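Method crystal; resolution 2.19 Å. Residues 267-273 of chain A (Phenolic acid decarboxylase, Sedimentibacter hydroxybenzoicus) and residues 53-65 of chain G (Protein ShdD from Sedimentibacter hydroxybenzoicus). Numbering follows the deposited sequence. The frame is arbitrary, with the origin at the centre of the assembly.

Chain A (267-273) PRVRTVE
Chain G (53-65) KIANMGVIPPIPP

The two stretches run in opposite directions, with A:Arg268 nearest G:Ile63 (CA to CA 5.8 Å), A:Arg270 nearest G:Val59 (6.9 Å) and A:Val272 nearest G:Ile54 (7.7 Å). They thus diverge toward the helix of chain G, and no backbone hydrogen bond links them; side chains of chain A span the gap. Together they bury 461 Å².

Chain A is largely extended from A:Val269 (phi/psi -114/130) through A:Arg270 (-138/119) and A:Thr271 (-132/161) to A:Val272 (-64/118), ending in a strand. A:Arg268 breaks the pattern with positive phi (66/27). In this segment the CA-to-CB bonds of A:Arg270 and A:Val272 point toward chain G, those of A:Val269 and A:Thr271 away. In chain G, helix 53-55 gives way to loop, and a weak backbone bond from G:Met57 N to G:Ile54 O (3.2 Å) closes the turn. The chain then extends into the proline-rich segment, where the peptide before G:Pro61 is cis and G:Pro61 to G:Pro64 keep phi between -68 and -89° and psi between 118 and 179°.

Proline nitrogens carry no hydrogen, but their carbonyls remain strong acceptors, and two arginines exploit them. A:Arg270 (chi1 to chi3 m, m, t; chi4 -75°) donates from NE to G:Pro61 O at 2.9 Å (150°), while its NH2 adds a weak bond to G:Pro61 O at 3.2 Å. This oxygen lies at the guanidinium edge, near its plane, so one carbonyl receives two donors. The remaining nitrogen turns back to its own chain: NH1 bonds A:Val269 O at 3.0 Å (164°), bracing the side chain. G:Ile63 CB sits over one guanidinium face, 4.1 Å from A:Arg270 NH2, and the aliphatic part packs through A:Arg270 CG against G:Val59 CG2 (3.5 Å; G:Val59 chi1 p).

A:Arg268 starts sideways, but its m, t, p rotamer (chi4 72°) brings its end nearer chain G. G:Pro64 O accepts from both A:Arg268 NH1 (2.6 Å, 134°) and A:Arg268 NH2 (2.7 Å, 130°), a forked arrangement at the guanidinium edge whose bent angles follow from two donors converging on one oxygen. NH1 is also hydrogen-bonded elsewhere in the structure.

At the other end the contact is apolar. The buried A:Val272 (chi1 t) packs on G:Met57, its CG1 3.7 Å and its CG2 4.0 Å from G:Met57 CE (chi1 -143°, chi2 t, chi3 -92°); A:Val272 CG2 also lies 4.0 Å from G:Ile54 CG2 (m, t). Beyond CB, G:Ile60 and G:Ile63 are not modelled.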

# COMPACT_ATOMS: atom_id res chain seq x y z
N PRO A 267 -52.54 7.13 14.53
CA PRO A 267 -52.32 7.10 13.08
C PRO A 267 -52.13 8.49 12.49
O PRO A 267 -52.83 9.44 12.86
CB PRO A 267 -53.59 6.45 12.52
CG PRO A 267 -54.45 6.10 13.67
CD PRO A 267 -53.74 6.38 14.95
N ARG A 268 -51.18 8.60 11.56
CA ARG A 268 -50.97 9.78 10.73
C ARG A 268 -50.53 11.00 11.54
O ARG A 268 -50.77 12.14 11.13
CB ARG A 268 -52.23 10.12 9.92
CG ARG A 268 -52.85 8.92 9.23
CD ARG A 268 -54.00 9.33 8.33
NE ARG A 268 -53.52 9.91 7.08
CZ ARG A 268 -52.95 9.22 6.10
NH1 ARG A 268 -52.79 7.91 6.18
NH2 ARG A 268 -52.52 9.87 5.02
N VAL A 269 -49.87 10.78 12.68
CA VAL A 269 -49.33 11.86 13.50
C VAL A 269 -47.81 11.75 13.48
O VAL A 269 -47.26 10.68 13.72
CB VAL A 269 -49.87 11.81 14.94
CG1 VAL A 269 -49.22 12.88 15.79
CG2 VAL A 269 -51.38 11.98 14.94
N ARG A 270 -47.15 12.87 13.20
CA ARG A 270 -45.69 12.94 13.19
C ARG A 270 -45.27 14.24 13.85
O ARG A 270 -45.63 15.32 13.37
CB ARG A 270 -45.13 12.86 11.77
CG ARG A 270 -45.45 11.56 11.06
CD ARG A 270 -44.63 10.40 11.61
NE ARG A 270 -44.76 9.23 10.75
CZ ARG A 270 -45.83 8.45 10.69
NH1 ARG A 270 -46.88 8.67 11.47
NH2 ARG A 270 -45.85 7.44 9.83
N THR A 271 -44.53 14.14 14.95
CA THR A 271 -44.12 15.31 15.72
C THR A 271 -42.63 15.23 16.03
O THR A 271 -42.01 14.16 15.95
CB THR A 271 -44.91 15.43 17.03
OG1 THR A 271 -44.70 14.26 17.84
CG2 THR A 271 -46.40 15.58 16.75
N VAL A 272 -42.06 16.38 16.38
CA VAL A 272 -40.63 16.48 16.63
C VAL A 272 -40.27 15.62 17.83
O VAL A 272 -40.74 15.84 18.95
CB VAL A 272 -40.22 17.94 16.85
CG1 VAL A 272 -38.71 18.04 16.99
CG2 VAL A 272 -40.72 18.80 15.70
N GLU A 273 -39.42 14.62 17.60
CA GLU A 273 -38.90 13.75 18.64
C GLU A 273 -37.38 13.87 18.67
O GLU A 273 -36.74 13.97 17.63
CB GLU A 273 -39.31 12.30 18.41
CG GLU A 273 -39.03 11.36 19.58
CD GLU A 273 -37.68 10.69 19.48
OE1 GLU A 273 -37.20 10.15 20.50
OE2 GLU A 273 -37.08 10.71 18.38
N LYS G 53 -36.72 24.70 9.52
CA LYS G 53 -36.12 23.41 9.85
C LYS G 53 -37.17 22.38 10.21
O LYS G 53 -37.06 21.21 9.82
CB LYS G 53 -35.12 23.59 11.00
CG LYS G 53 -33.77 24.13 10.58
CD LYS G 53 -33.21 25.10 11.61
CE LYS G 53 -31.98 25.83 11.07
NZ LYS G 53 -31.65 27.04 11.88
N ILE G 54 -38.21 22.79 10.94
CA ILE G 54 -39.29 21.86 11.29
C ILE G 54 -40.04 21.42 10.04
O ILE G 54 -40.36 20.24 9.87
CB ILE G 54 -40.23 22.50 12.33
CG1 ILE G 54 -39.44 22.99 13.54
CG2 ILE G 54 -41.31 21.51 12.75
CD1 ILE G 54 -40.31 23.57 14.63
N ALA G 55 -40.34 22.37 9.15
CA ALA G 55 -41.04 22.02 7.92
C ALA G 55 -40.18 21.14 7.02
O ALA G 55 -40.72 20.29 6.30
CB ALA G 55 -41.46 23.29 7.18
N ASN G 56 -38.86 21.31 7.05
CA ASN G 56 -37.95 20.52 6.25
C ASN G 56 -37.46 19.26 6.95
O ASN G 56 -36.65 18.52 6.38
CB ASN G 56 -36.73 21.37 5.85
CG ASN G 56 -36.99 22.21 4.61
OD1 ASN G 56 -36.25 23.15 4.32
ND2 ASN G 56 -38.04 21.87 3.87
N MET G 57 -37.94 19.00 8.17
CA MET G 57 -37.46 17.86 8.93
C MET G 57 -37.91 16.55 8.31
O MET G 57 -39.03 16.44 7.80
CB MET G 57 -37.95 17.96 10.38
CG MET G 57 -36.95 17.49 11.41
SD MET G 57 -37.68 17.42 13.06
CE MET G 57 -37.29 19.06 13.68
N GLY G 58 -37.04 15.55 8.36
CA GLY G 58 -37.39 14.24 7.85
C GLY G 58 -38.45 13.58 8.71
O GLY G 58 -38.43 13.66 9.94
N VAL G 59 -39.40 12.92 8.05
CA VAL G 59 -40.53 12.28 8.70
C VAL G 59 -40.31 10.78 8.67
O VAL G 59 -40.21 10.17 7.60
CB VAL G 59 -41.86 12.68 8.04
CG1 VAL G 59 -41.77 12.60 6.53
CG2 VAL G 59 -42.98 11.80 8.56
N ILE G 60 -40.20 10.18 9.85
CA ILE G 60 -39.88 8.75 9.97
C ILE G 60 -40.97 8.02 10.72
O ILE G 60 -41.14 8.22 11.94
CB ILE G 60 -38.52 8.55 10.67
N PRO G 61 -41.75 7.16 10.05
CA PRO G 61 -41.71 6.85 8.63
C PRO G 61 -42.60 7.76 7.81
O PRO G 61 -43.23 8.63 8.40
CB PRO G 61 -42.19 5.40 8.59
CG PRO G 61 -42.83 5.15 9.97
CD PRO G 61 -42.89 6.44 10.67
N PRO G 62 -42.64 7.61 6.49
CA PRO G 62 -43.65 8.35 5.72
C PRO G 62 -45.05 7.84 6.02
O PRO G 62 -45.30 6.63 6.07
CB PRO G 62 -43.24 8.08 4.26
CG PRO G 62 -42.45 6.81 4.32
CD PRO G 62 -41.70 6.89 5.61
N ILE G 63 -45.97 8.78 6.22
CA ILE G 63 -47.37 8.45 6.43
C ILE G 63 -48.00 8.11 5.08
O ILE G 63 -48.03 8.97 4.19
CB ILE G 63 -48.12 9.59 7.13
N PRO G 64 -48.49 6.90 4.88
CA PRO G 64 -49.07 6.53 3.59
C PRO G 64 -50.38 7.27 3.35
O PRO G 64 -51.00 7.77 4.30
CB PRO G 64 -49.30 5.02 3.72
CG PRO G 64 -49.46 4.80 5.18
CD PRO G 64 -48.55 5.79 5.85
N PRO G 65 -50.83 7.37 2.09
CA PRO G 65 -52.12 7.99 1.78
C PRO G 65 -53.30 7.18 2.29
O PRO G 65 -53.27 5.95 2.23
CB PRO G 65 -52.13 8.05 0.24
CG PRO G 65 -50.69 7.93 -0.16
CD PRO G 65 -50.07 7.03 0.87